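Putative NADH-depentdent flavin oxidoreductase (Cupriavidus metallidurans, PDB 5OCS) is an FMN-dependent ene-reductase of the Old Yellow Enzyme family, probably using a nicotinamide cofactor as its source of hydride. Local coordinates at residues L52-A57 with G174-G179; T98-H103 with W229-A234. All blocks are in the same frame, centred on the assembly; numbering follows the deposited sequence.

Overall arrangement
Both contacts lie inside the eight-stranded parallel barrel of a TIM-barrel flavoenzyme, and their centres are about 5 Å apart, near the centre of the chain in space. Contact 1 reaches from barrel strand 52-59 to strand 175-179, contact 2 from strand 96-102 to strand 228-233; each skips one strand, and their segments alternate along the chain in the order 52-57, 98-103, 174-179, 229-234. Glu-176 of contact 1 ties them together, with bonds to Gln-100, Trp-229 and Arg-231 of contact 2. Ala-57, Gln-100 and Arg-231 are FMN-binding residues, so the same knot of side chains lies inside the barrel and borders the flavin site, which holds no FMN in this model.

Contact 1 (L52-A57 with G174-G179); sequences LLIIEA and GIEVHG
Inside the TIM barrel, strands 52-59 and 175-179 are next-but-one neighbours, with strand 96-102 between them, and Ile-54 and Glu-176 point toward each other in the barrel interior. Their CA atoms are 7.9 Å apart. Between them, the methyl CD1 of Ile-54 comes to 3.7 Å from OE1 of Glu-176, the two side chains crossing at about a right angle. Glu-176 gets there by swinging CG anti to the backbone N (chi1 174°) and running on extended, which sends its carboxylate deep into the barrel. OE1 is hydrogen-bonded to ND1 of His-263, and the carboxylate is held further by residues of contact 2. The Ile-54 methyl is thus a greasy neighbour to an already engaged buried acid. Further along, the CB of Ala-57, an FMN-binding residue, approaches the His-178 ring at its edge, near its plane, 4.4 Å from CD2. The ring is steadied by a bond between ND1 and the backbone N of Ala-180, and Tyr-183 meets it almost perpendicularly. Such an interior, with polar side chains converging beside the flavin site, fits the FMN-binding TIM barrel of Old Yellow Enzymes.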
# COMPACT_ATOMS: atom_id res chain seq x y z
N LEU D 52 -15.21 3.24 -3.96
CA LEU D 52 -14.95 3.82 -5.24
C LEU D 52 -13.52 4.39 -5.26
O LEU D 52 -13.08 5.12 -4.37
CB LEU D 52 -15.97 4.93 -5.48
CG LEU D 52 -15.80 5.64 -6.81
CD1 LEU D 52 -15.97 4.72 -8.04
CD2 LEU D 52 -16.72 6.85 -6.89
N LEU D 53 -12.79 4.04 -6.31
CA LEU D 53 -11.50 4.65 -6.58
C LEU D 53 -11.64 5.50 -7.83
O LEU D 53 -12.19 5.05 -8.86
CB LEU D 53 -10.46 3.55 -6.81
CG LEU D 53 -9.12 3.98 -7.40
CD1 LEU D 53 -8.36 4.95 -6.53
CD2 LEU D 53 -8.28 2.74 -7.67
N ILE D 54 -11.15 6.74 -7.79
CA ILE D 54 -11.11 7.59 -8.95
C ILE D 54 -9.66 7.86 -9.24
O ILE D 54 -9.00 8.52 -8.42
CB ILE D 54 -11.82 8.95 -8.71
CG1 ILE D 54 -13.21 8.74 -8.12
CG2 ILE D 54 -11.91 9.72 -10.03
CD1 ILE D 54 -13.97 10.01 -7.77
N ILE D 55 -9.18 7.35 -10.38
CA ILE D 55 -7.82 7.53 -10.81
C ILE D 55 -7.58 9.03 -11.07
O ILE D 55 -8.49 9.73 -11.53
CB ILE D 55 -7.49 6.65 -12.04
CG1 ILE D 55 -7.43 5.16 -11.65
CG2 ILE D 55 -6.15 7.02 -12.69
CD1 ILE D 55 -7.58 4.20 -12.81
N GLU D 56 -6.35 9.47 -10.79
CA GLU D 56 -5.93 10.84 -10.94
C GLU D 56 -6.25 11.45 -12.32
O GLU D 56 -6.43 10.75 -13.31
CB GLU D 56 -4.42 10.96 -10.76
CG GLU D 56 -3.59 10.33 -11.86
CD GLU D 56 -2.13 10.20 -11.47
OE1 GLU D 56 -1.37 11.20 -11.60
OE2 GLU D 56 -1.74 9.10 -11.04
N ALA D 57 -6.20 12.76 -12.35
CA ALA D 57 -6.35 13.52 -13.59
C ALA D 57 -5.51 12.93 -14.71
O ALA D 57 -4.25 12.92 -14.66
CB ALA D 57 -5.97 14.99 -13.37
N GLY D 174 -16.24 3.97 -15.01
CA GLY D 174 -16.87 5.26 -14.97
C GLY D 174 -15.89 6.37 -15.29
O GLY D 174 -14.67 6.19 -15.20
N ILE D 175 -16.44 7.52 -15.67
CA ILE D 175 -15.58 8.67 -16.01
C ILE D 175 -16.04 9.93 -15.26
O ILE D 175 -17.23 10.29 -15.25
CB ILE D 175 -15.57 9.00 -17.51
CG1 ILE D 175 -14.84 7.90 -18.31
CG2 ILE D 175 -14.86 10.34 -17.79
CD1 ILE D 175 -14.95 8.05 -19.80
N GLU D 176 -15.10 10.58 -14.61
CA GLU D 176 -15.31 11.91 -14.06
C GLU D 176 -14.67 12.92 -14.99
O GLU D 176 -13.45 12.89 -15.24
CB GLU D 176 -14.68 12.01 -12.67
CG GLU D 176 -14.73 13.42 -12.09
CD GLU D 176 -14.40 13.48 -10.61
OE1 GLU D 176 -15.13 12.85 -9.81
OE2 GLU D 176 -13.41 14.17 -10.27
N VAL D 177 -15.49 13.81 -15.55
CA VAL D 177 -14.94 14.81 -16.47
C VAL D 177 -14.57 15.97 -15.56
O VAL D 177 -15.37 16.46 -14.75
CB VAL D 177 -16.00 15.28 -17.51
CG1 VAL D 177 -15.48 16.43 -18.32
CG2 VAL D 177 -16.39 14.11 -18.41
N HIS D 178 -13.34 16.42 -15.70
CA HIS D 178 -12.79 17.42 -14.79
C HIS D 178 -13.19 18.82 -15.23
O HIS D 178 -12.61 19.35 -16.15
CB HIS D 178 -11.27 17.28 -14.72
CG HIS D 178 -10.65 17.91 -13.51
ND1 HIS D 178 -11.31 18.80 -12.69
CD2 HIS D 178 -9.41 17.76 -12.97
CE1 HIS D 178 -10.51 19.17 -11.70
NE2 HIS D 178 -9.36 18.55 -11.85
N GLY D 179 -14.15 19.40 -14.53
CA GLY D 179 -14.60 20.79 -14.74
C GLY D 179 -14.21 21.76 -13.64
O GLY D 179 -14.79 22.84 -13.54

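Contact 2 (T98-H103 with W229-A234)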
# COMPACT_ATOMS: atom_id res chain seq x y z
N THR D 98 -12.73 3.96 -11.49
CA THR D 98 -13.16 5.00 -12.41
C THR D 98 -11.97 5.92 -12.67
O THR D 98 -10.92 5.82 -12.01
CB THR D 98 -14.34 5.80 -11.83
OG1 THR D 98 -13.97 6.46 -10.60
CG2 THR D 98 -15.51 4.81 -11.55
N ILE D 99 -12.12 6.86 -13.59
CA ILE D 99 -11.00 7.70 -13.98
C ILE D 99 -11.45 9.13 -14.22
O ILE D 99 -12.52 9.38 -14.76
CB ILE D 99 -10.28 7.14 -15.22
CG1 ILE D 99 -8.92 7.82 -15.44
CG2 ILE D 99 -11.17 7.16 -16.50
CD1 ILE D 99 -8.02 7.00 -16.33
N GLN D 100 -10.62 10.08 -13.82
CA GLN D 100 -10.85 11.52 -14.09
C GLN D 100 -10.14 11.91 -15.36
O GLN D 100 -8.91 11.79 -15.47
CB GLN D 100 -10.35 12.35 -12.91
CG GLN D 100 -10.68 13.81 -13.04
CD GLN D 100 -10.01 14.62 -11.98
OE1 GLN D 100 -8.78 14.78 -12.00
NE2 GLN D 100 -10.80 15.20 -11.09
N LEU D 101 -10.90 12.26 -16.40
CA LEU D 101 -10.30 12.72 -17.63
C LEU D 101 -10.18 14.25 -17.55
O LEU D 101 -11.11 14.94 -17.11
CB LEU D 101 -11.16 12.31 -18.81
CG LEU D 101 -11.23 10.83 -19.16
CD1 LEU D 101 -12.07 10.68 -20.42
CD2 LEU D 101 -9.85 10.19 -19.34
N ALA D 102 -9.04 14.75 -18.02
CA ALA D 102 -8.62 16.11 -17.71
C ALA D 102 -7.90 16.78 -18.86
O ALA D 102 -7.33 16.16 -19.72
CB ALA D 102 -7.72 16.07 -16.49
N HIS D 103 -7.94 18.11 -18.83
CA HIS D 103 -7.15 18.97 -19.68
C HIS D 103 -6.90 20.25 -18.85
O HIS D 103 -7.87 20.88 -18.38
CB HIS D 103 -7.92 19.30 -20.93
CG HIS D 103 -7.09 19.96 -21.99
ND1 HIS D 103 -6.44 21.16 -21.80
CD2 HIS D 103 -6.86 19.61 -23.27
CE1 HIS D 103 -5.81 21.50 -22.90
NE2 HIS D 103 -6.06 20.57 -23.82
N TRP D 229 -19.87 11.46 -15.14
CA TRP D 229 -20.26 12.62 -14.34
C TRP D 229 -19.22 13.72 -14.48
O TRP D 229 -18.26 13.58 -15.23
CB TRP D 229 -20.52 12.22 -12.88
CG TRP D 229 -19.32 11.82 -12.09
CD1 TRP D 229 -18.53 12.61 -11.31
CD2 TRP D 229 -18.77 10.50 -11.97
NE1 TRP D 229 -17.54 11.87 -10.73
CE2 TRP D 229 -17.67 10.57 -11.13
CE3 TRP D 229 -19.10 9.27 -12.54
CZ2 TRP D 229 -16.90 9.45 -10.81
CZ3 TRP D 229 -18.35 8.17 -12.20
CH2 TRP D 229 -17.25 8.26 -11.38
N MET D 230 -19.45 14.84 -13.80
CA MET D 230 -18.50 15.95 -13.83
C MET D 230 -18.12 16.38 -12.44
O MET D 230 -18.94 16.38 -11.50
CB MET D 230 -19.09 17.16 -14.59
CG MET D 230 -18.07 18.26 -14.90
SD MET D 230 -18.78 19.61 -15.90
CE MET D 230 -18.93 18.77 -17.44
N ARG D 231 -16.88 16.86 -12.35
CA ARG D 231 -16.34 17.48 -11.16
C ARG D 231 -16.49 18.98 -11.33
O ARG D 231 -16.07 19.50 -12.34
CB ARG D 231 -14.84 17.15 -11.05
CG ARG D 231 -14.11 17.76 -9.87
CD ARG D 231 -14.59 17.22 -8.53
NE ARG D 231 -13.57 17.43 -7.50
CZ ARG D 231 -12.52 16.64 -7.25
NH1 ARG D 231 -12.36 15.49 -7.88
NH2 ARG D 231 -11.65 17.01 -6.32
N VAL D 232 -17.11 19.64 -10.33
CA VAL D 232 -17.41 21.08 -10.43
C VAL D 232 -16.94 21.79 -9.19
O VAL D 232 -17.10 21.28 -8.08
CB VAL D 232 -18.92 21.32 -10.59
CG1 VAL D 232 -19.23 22.82 -10.72
CG2 VAL D 232 -19.49 20.57 -11.81
N SER D 233 -16.33 22.97 -9.36
CA SER D 233 -16.00 23.80 -8.21
C SER D 233 -17.23 24.50 -7.69
O SER D 233 -17.90 25.13 -8.48
CB SER D 233 -14.99 24.87 -8.60
OG SER D 233 -14.74 25.68 -7.47
N ALA D 234 -17.54 24.41 -6.39
CA ALA D 234 -18.77 25.04 -5.88
C ALA D 234 -18.84 26.51 -6.22
O ALA D 234 -19.91 27.02 -6.56
CB ALA D 234 -18.86 24.85 -4.38
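Two strands of the parallel barrel, separated by strand 175-179, run 45° apart where they touch and come closest at Gln-100 and Arg-231, whose CA atoms lie 8.6 Å from each other. Side chains alone bridge this span of the TIM-barrel interior. At one end Thr-98 sits against the rim of the Trp-229 indole: OG1 is 3.8 Å from CH2, and the methyl CG2, in the ring plane, lies 3.9 Å from the same CH2. The hydroxyl itself is bonded to the carbonyl of Leu-53, which fixes the threonine's rotation. The indole NE1 of Trp-229 donates to OE1 of Glu-176. The other meeting is between two FMN-binding residues, Gln-100 and Arg-231. Both bring nitrogens to the other oxygen of Glu-176: Gln-100 NE2 hydrogen-bonds to OE2, and Arg-231 NH1 forms a salt bridge with it, while Arg-231 NE bonds to Ser-265 and NH2 to a citrate, probably from the crystallisation liquor. Sharing this acceptor is consistent with the short distance between two donor nitrogens, which approach obliquely, NE2 of Gln-100 3.6 Å from NH1 of Arg-231 and the amide and guanidinium planes turned 42° apart.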